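Side-chain contacts in NanU sialic acid binding protein (Bacteroides fragilis, PDB 4L7T), which binds sialic acid with high affinity as a SusD-like outer-membrane protein, probably working with its partner NanO in uptake: residues Asp480-Thr483 / Lys484-Ala488; Asp449-Pro452 / Leu453-Ile456; Pro433-Gly437 / Asp438-Asp442. All coordinates share one frame; numbering follows the deposited sequence.

The three contacts follow one another along the chain in the order 3, 2, 1, on the same side of its centre. Contact 3 lies wholly in the loop between helices 427-430 and 452-463, and contact 2 spans the end of that loop and the first turn of helix 452-463; their centres lie about 11 Å apart, and the two runs meet where Asp449 N comes within 2.9 Å of Asp435 O, a probable hydrogen bond. Contact 2 then reaches contact 1, about 17 Å away between centres, through a salt bridge of 2.9 Å from Arg485 NH1 to Glu454 OE1. Contact 1 holds the sodium ion, which lies about 13 Å from the side chain of Glu454. Contacts 1 and 3 do not touch.

Contact 1: residues Asp480-Thr483 / Lys484-Ala488; sequences DYVT and KRTSA. With NA (sodium ion), chain F.
The last turn of helix 479-485 closes with the backbone bond from Lys484 N to Asp480 O, 3.1 Å long, and Thr486 is the first residue to leave helical geometry. Val482 O, near the end of that turn, receives two donors from Thr486. The amide Thr486 N arrives nearly in line with the C=O bond at 2.9 Å, whereas the hydroxyl Thr486 OG1, at 2.8 Å, stands above the carbonyl plane. That hydroxyl lies between the backbone N and the carbonyl carbon of its own residue (chi1 80°), a placing that turns it back toward the helix. It has a second role as acceptor: Ala488 N donates to Thr486 OG1 over 3.1 Å, which makes an ST turn where the chain leaves the helix. Beside these bonds, Val482 CG1 is directed along the same flank, anti to its amide nitrogen (chi1 172°), and meets Ala488 CB at 3.8 Å. Trp471 of helix 470-477 touches both Val482 and Ala488. Thr483 places its methyl CG2 near Ala488 O, while its hydroxyl bonds to Ala479 O one turn earlier. On another side of the helix, a water donates to Tyr481 O and is held weakly by Arg485 NH1, whose salt bridge is with Glu454. The chain's departure from the helix brings two carbonyls together: Thr483 O, 2.3 Å from the sodium ion, and Thr486 O, 2.4 Å from it. Three waters complete the five ligands found, and one of these also donates to Ala488 O. The ion thus probably offsets the repulsion between carbonyl oxygens converging at the helix C-terminus, its protein ligands being backbone carbonyls of the last turn and of the segment that follows.

Contact 2: residues Asp449-Pro452 / Leu453-Ile456; sequences DEDP and LEAI
Asp451 occupies the N-cap of helix 452-463 and uses its carboxylate to hold Glu454 N, the bond from Glu454 N to Asp451 OD2 being 3.0 Å and almost straight at 170°. The carboxyl group swings opposite the amide nitrogen of its own residue (chi1 179°), which carries OD2 over the first turn of the helix, beside its N-H groups; the incoming N-H uses the anti side of that oxygen, slightly out of the carboxylate plane. Asp451 OD2 also lies 3.5 Å from Glu454 CG, so the cap rests against the aliphatic start of the glutamate. A water accepts from Leu453 N at 2.8 Å and donates weakly to Asp451 OD1, so it serves another amide of the same turn. The negative carboxylate here would be expected to gain from the helix dipole. From Glu454 CG onward the chain bends at chi2 (-80°) and leads its own carboxylate away from Asp451 toward Arg485, with which it forms a salt bridge; the like charges Asp451 OD2 and Glu454 OE2 stay 5.1 Å apart. Behind the cap, Ala455 N donates to Asp451 O at 2.9 Å, and Ile456 N bonds to Pro452 O. The Ile456 branch CG1 lies against that same Pro452 oxygen. Asp449 approaches from the preceding loop, its OD1 at 3.5 Å from the methyl Ala455 CB. Its carboxylate forms salt bridges with Arg414 through OD2 and with Lys458 through OD1. Leu453 and Ile456 pack on helix 388-401, at Ala400 in both cases, while Leu453 and Glu454 also meet Tyr481 of helix 479-485; the capped start of helix 452-463 thus touches both helices.

Contact 3: residues Pro433-Gly437 / Asp438-Asp442; sequences PNDKG and DFYTD
The phenol ring of Tyr440 meets Asp435 at its edge, where Asp435 OD1, Lys436 C and Gly437 N lie in the ring plane, and one face of the ring carries Phe439 CD2, 3.5 Å above the plane and displaced toward the rim. The Phe439 ring in turn receives Tyr440 CD1 at its edge. The carboxylate of Asp435 and the Tyr440 ring are inclined at 50°, and the hydroxyl meets OD1 from above the carboxylate plane. The bond from Tyr440 OH to Asp435 OD1 is short, 2.6 Å. Asp435 reaches it with its carboxyl carbon anti to the amide nitrogen (chi1 172°). Along the ring, Lys436 CA comes obliquely to 3.7 Å from Tyr440 CE2. The backbone closes the turn: Tyr440 N donates to Gly437 O over 3.1 Å, opening the short 3-10 segment 438-440. Gly437 has positive phi (105°), a conformation where a side chain would press on the preceding carbonyl. A water bridges Lys436 O and Phe439 N. Further on, Asp438 O accepts from both Thr441 N and Thr441 OG1. Within the loop between helices 427-430 and 452-463, the buried Asp435 forms salt bridges with Arg334 through OD1 and with Arg462 of helix 452-463 through OD2, and Arg462 also donates to Tyr440 OH, tying this turn to that helix.

Contact 1: residues Asp480-Thr483 / Lys484-Ala488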
# COMPACT_ATOMS: atom_id res chain seq x y z
N ASP A 480 -20.71 6.06 -0.72
CA ASP A 480 -20.92 7.47 -0.92
C ASP A 480 -19.61 8.27 -0.89
O ASP A 480 -19.45 9.28 -1.57
CB ASP A 480 -21.87 8.07 0.15
CG ASP A 480 -23.35 7.73 -0.13
OD1 ASP A 480 -23.67 7.23 -1.25
OD2 ASP A 480 -24.24 8.04 0.74
N TYR A 481 -18.67 7.80 -0.04
CA TYR A 481 -17.37 8.47 -0.09
C TYR A 481 -16.62 8.17 -1.43
O TYR A 481 -15.95 9.04 -2.00
CB TYR A 481 -16.45 7.99 1.07
CG TYR A 481 -16.91 8.40 2.41
CD1 TYR A 481 -16.37 9.56 3.01
CD2 TYR A 481 -17.90 7.68 3.05
CE1 TYR A 481 -16.82 9.97 4.30
CE2 TYR A 481 -18.37 8.09 4.30
CZ TYR A 481 -17.82 9.21 4.90
OH TYR A 481 -18.23 9.61 6.18
N VAL A 482 -16.74 6.94 -1.90
CA VAL A 482 -16.11 6.51 -3.18
C VAL A 482 -16.74 7.30 -4.35
O VAL A 482 -15.99 7.89 -5.14
CB VAL A 482 -16.31 5.00 -3.43
CG1 VAL A 482 -15.81 4.58 -4.88
CG2 VAL A 482 -15.56 4.14 -2.39
N THR A 483 -18.08 7.31 -4.46
CA THR A 483 -18.70 7.94 -5.65
C THR A 483 -18.55 9.47 -5.60
O THR A 483 -18.53 10.12 -6.65
CB THR A 483 -20.20 7.47 -5.78
OG1 THR A 483 -20.89 7.90 -4.61
CG2 THR A 483 -20.26 5.98 -5.94
N LYS A 484 -18.43 10.08 -4.42
CA LYS A 484 -18.20 11.51 -4.34
C LYS A 484 -16.90 11.94 -4.95
O LYS A 484 -16.86 12.94 -5.68
CB LYS A 484 -18.28 11.98 -2.89
CG LYS A 484 -18.01 13.38 -2.75
CD LYS A 484 -19.22 14.27 -3.19
CE LYS A 484 -18.93 15.75 -2.84
NZ LYS A 484 -19.78 16.73 -3.57
N ARG A 485 -15.83 11.16 -4.68
CA ARG A 485 -14.51 11.62 -5.08
C ARG A 485 -13.91 10.85 -6.25
O ARG A 485 -12.81 11.20 -6.72
CB ARG A 485 -13.56 11.67 -3.87
CG ARG A 485 -13.90 12.87 -2.94
CD ARG A 485 -12.79 13.15 -1.96
NE ARG A 485 -12.98 14.38 -1.20
CZ ARG A 485 -13.24 14.43 0.11
NH1 ARG A 485 -13.42 13.32 0.81
NH2 ARG A 485 -13.27 15.62 0.71
N THR A 486 -14.55 9.80 -6.71
CA THR A 486 -13.96 9.02 -7.82
C THR A 486 -14.96 8.86 -8.95
O THR A 486 -16.18 9.11 -8.74
CB THR A 486 -13.51 7.62 -7.36
OG1 THR A 486 -14.62 6.73 -7.28
CG2 THR A 486 -12.79 7.65 -5.97
N SER A 487 -14.51 8.32 -10.08
CA SER A 487 -15.48 7.97 -11.13
C SER A 487 -16.13 6.61 -11.07
O SER A 487 -16.86 6.20 -11.99
CB SER A 487 -14.76 8.10 -12.47
OG SER A 487 -13.56 7.35 -12.45
N ALA A 488 -15.86 5.85 -9.99
CA ALA A 488 -16.42 4.52 -9.77
C ALA A 488 -17.89 4.65 -9.46
O ALA A 488 -18.29 5.63 -8.82
CB ALA A 488 -15.72 3.79 -8.59
NA NA F . -18.40 10.10 -8.92
O HOH W 1 -14.96 11.13 -0.23
O HOH W 2 -17.21 12.04 -8.71
O HOH W 3 -19.15 8.24 -9.54
O HOH W 4 -18.21 10.65 -11.26

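Contact 2: residues Asp449-Pro452 / Leu453-Ile456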
# COMPACT_ATOMS: atom_id res chain seq x y z
N ASP A 449 -11.32 20.26 8.87
CA ASP A 449 -11.35 19.46 10.09
C ASP A 449 -12.69 19.38 10.82
O ASP A 449 -12.80 18.58 11.78
CB ASP A 449 -10.29 19.95 11.13
CG ASP A 449 -8.84 19.59 10.78
OD1 ASP A 449 -8.55 18.86 9.80
OD2 ASP A 449 -7.94 20.10 11.49
N GLU A 450 -13.75 20.11 10.38
CA GLU A 450 -15.00 20.07 11.10
C GLU A 450 -15.63 18.74 11.13
O GLU A 450 -16.54 18.51 11.92
CB GLU A 450 -16.09 20.99 10.52
CG GLU A 450 -15.65 22.18 9.73
CD GLU A 450 -15.06 21.83 8.36
OE1 GLU A 450 -15.75 21.34 7.40
OE2 GLU A 450 -13.90 22.14 8.26
N ASP A 451 -15.19 17.79 10.29
CA ASP A 451 -15.75 16.48 10.39
C ASP A 451 -14.57 15.51 10.67
O ASP A 451 -13.61 15.57 9.92
CB ASP A 451 -16.44 16.02 9.10
CG ASP A 451 -16.98 14.63 9.23
OD1 ASP A 451 -18.00 14.37 9.92
OD2 ASP A 451 -16.34 13.66 8.68
N PRO A 452 -14.64 14.72 11.76
CA PRO A 452 -13.47 13.86 12.15
C PRO A 452 -13.05 12.88 11.04
O PRO A 452 -11.85 12.80 10.73
CB PRO A 452 -13.97 13.12 13.38
CG PRO A 452 -14.89 14.12 14.04
CD PRO A 452 -15.59 14.88 12.88
N LEU A 453 -14.02 12.20 10.45
CA LEU A 453 -13.65 11.25 9.39
C LEU A 453 -13.05 11.94 8.17
O LEU A 453 -12.09 11.41 7.56
CB LEU A 453 -14.83 10.35 8.99
CG LEU A 453 -15.32 9.33 10.04
CD1 LEU A 453 -16.52 8.55 9.55
CD2 LEU A 453 -14.20 8.33 10.44
N GLU A 454 -13.61 13.07 7.70
CA GLU A 454 -12.88 13.85 6.68
C GLU A 454 -11.51 14.32 7.07
O GLU A 454 -10.69 14.32 6.21
CB GLU A 454 -13.73 15.04 6.09
CG GLU A 454 -15.07 14.58 5.53
CD GLU A 454 -14.94 13.97 4.12
OE1 GLU A 454 -13.88 14.21 3.48
OE2 GLU A 454 -15.90 13.32 3.64
N ALA A 455 -11.27 14.72 8.35
CA ALA A 455 -9.95 15.17 8.75
C ALA A 455 -8.94 13.98 8.63
O ALA A 455 -7.84 14.19 8.17
CB ALA A 455 -9.97 15.67 10.18
N ILE A 456 -9.40 12.83 9.00
CA ILE A 456 -8.57 11.59 8.95
C ILE A 456 -8.38 11.16 7.49
O ILE A 456 -7.28 10.77 7.12
CB ILE A 456 -9.17 10.48 9.78
CG1 ILE A 456 -9.11 10.90 11.27
CG2 ILE A 456 -8.38 9.10 9.60
CD1 ILE A 456 -9.97 10.07 12.24
O HOH W 5 -16.71 12.23 11.19

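Contact 3: residues Pro433-Gly437 / Asp438-Asp442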
# COMPACT_ATOMS: atom_id res chain seq x y z
N PRO A 433 -8.45 20.50 15.77
CA PRO A 433 -9.37 20.55 14.62
C PRO A 433 -9.51 21.91 13.95
O PRO A 433 -10.61 22.24 13.46
CB PRO A 433 -10.70 20.20 15.24
CG PRO A 433 -10.62 21.06 16.62
CD PRO A 433 -9.11 20.96 17.02
N ASN A 434 -8.40 22.62 13.84
CA ASN A 434 -8.34 23.99 13.31
C ASN A 434 -7.96 24.11 11.83
O ASN A 434 -7.89 25.24 11.30
CB ASN A 434 -7.31 24.80 14.09
CG ASN A 434 -7.50 24.72 15.63
OD1 ASN A 434 -6.50 24.78 16.40
ND2 ASN A 434 -8.71 24.49 16.05
N ASP A 435 -7.65 22.99 11.16
CA ASP A 435 -7.21 23.09 9.76
C ASP A 435 -8.47 23.05 8.87
O ASP A 435 -9.05 21.99 8.55
CB ASP A 435 -6.18 21.97 9.45
CG ASP A 435 -5.81 21.87 7.98
OD1 ASP A 435 -6.14 22.79 7.15
OD2 ASP A 435 -5.18 20.82 7.64
N LYS A 436 -8.95 24.28 8.59
CA LYS A 436 -10.23 24.46 7.93
C LYS A 436 -10.25 25.82 7.20
O LYS A 436 -9.25 26.56 7.19
CB LYS A 436 -11.39 24.22 8.87
CG LYS A 436 -11.41 25.13 10.10
CD LYS A 436 -12.41 24.59 11.13
CE LYS A 436 -12.44 25.53 12.33
NZ LYS A 436 -13.73 25.38 13.10
N GLY A 437 -11.32 26.11 6.50
CA GLY A 437 -11.44 27.43 5.89
C GLY A 437 -11.21 27.46 4.40
O GLY A 437 -11.55 26.50 3.68
N ASP A 438 -10.65 28.58 3.93
CA ASP A 438 -10.65 28.91 2.50
C ASP A 438 -9.86 27.94 1.62
O ASP A 438 -10.19 27.76 0.44
CB ASP A 438 -9.99 30.29 2.32
CG ASP A 438 -10.91 31.45 2.70
OD1 ASP A 438 -12.10 31.25 3.05
OD2 ASP A 438 -10.39 32.59 2.63
N PHE A 439 -8.81 27.35 2.18
CA PHE A 439 -8.00 26.37 1.45
C PHE A 439 -8.88 25.25 0.86
O PHE A 439 -8.47 24.62 -0.16
CB PHE A 439 -6.88 25.77 2.38
CG PHE A 439 -5.98 24.80 1.69
CD1 PHE A 439 -4.80 25.19 1.04
CD2 PHE A 439 -6.32 23.43 1.67
CE1 PHE A 439 -4.01 24.24 0.37
CE2 PHE A 439 -5.52 22.50 1.03
CZ PHE A 439 -4.36 22.87 0.44
N TYR A 440 -10.03 25.00 1.47
CA TYR A 440 -10.92 23.86 1.12
C TYR A 440 -12.03 24.24 0.12
O TYR A 440 -12.77 23.37 -0.32
CB TYR A 440 -11.51 23.09 2.34
CG TYR A 440 -10.34 22.59 3.15
CD1 TYR A 440 -9.55 21.54 2.67
CD2 TYR A 440 -9.87 23.28 4.30
CE1 TYR A 440 -8.35 21.13 3.35
CE2 TYR A 440 -8.68 22.89 4.96
CZ TYR A 440 -7.95 21.78 4.48
OH TYR A 440 -6.78 21.37 5.12
N THR A 441 -12.20 25.53 -0.17
CA THR A 441 -13.52 25.88 -0.77
C THR A 441 -13.81 25.28 -2.14
O THR A 441 -14.95 24.85 -2.40
CB THR A 441 -13.74 27.36 -0.81
OG1 THR A 441 -12.55 27.93 -1.32
CG2 THR A 441 -13.98 27.87 0.56
N ASP A 442 -12.83 25.27 -3.03
CA ASP A 442 -13.11 24.61 -4.34
C ASP A 442 -12.15 23.43 -4.43
O ASP A 442 -11.42 23.30 -5.39
CB ASP A 442 -12.90 25.65 -5.50
CG ASP A 442 -12.80 25.00 -6.92
OD1 ASP A 442 -13.70 24.22 -7.32
OD2 ASP A 442 -11.79 25.30 -7.65
O HOH W 6 -7.98 27.68 5.05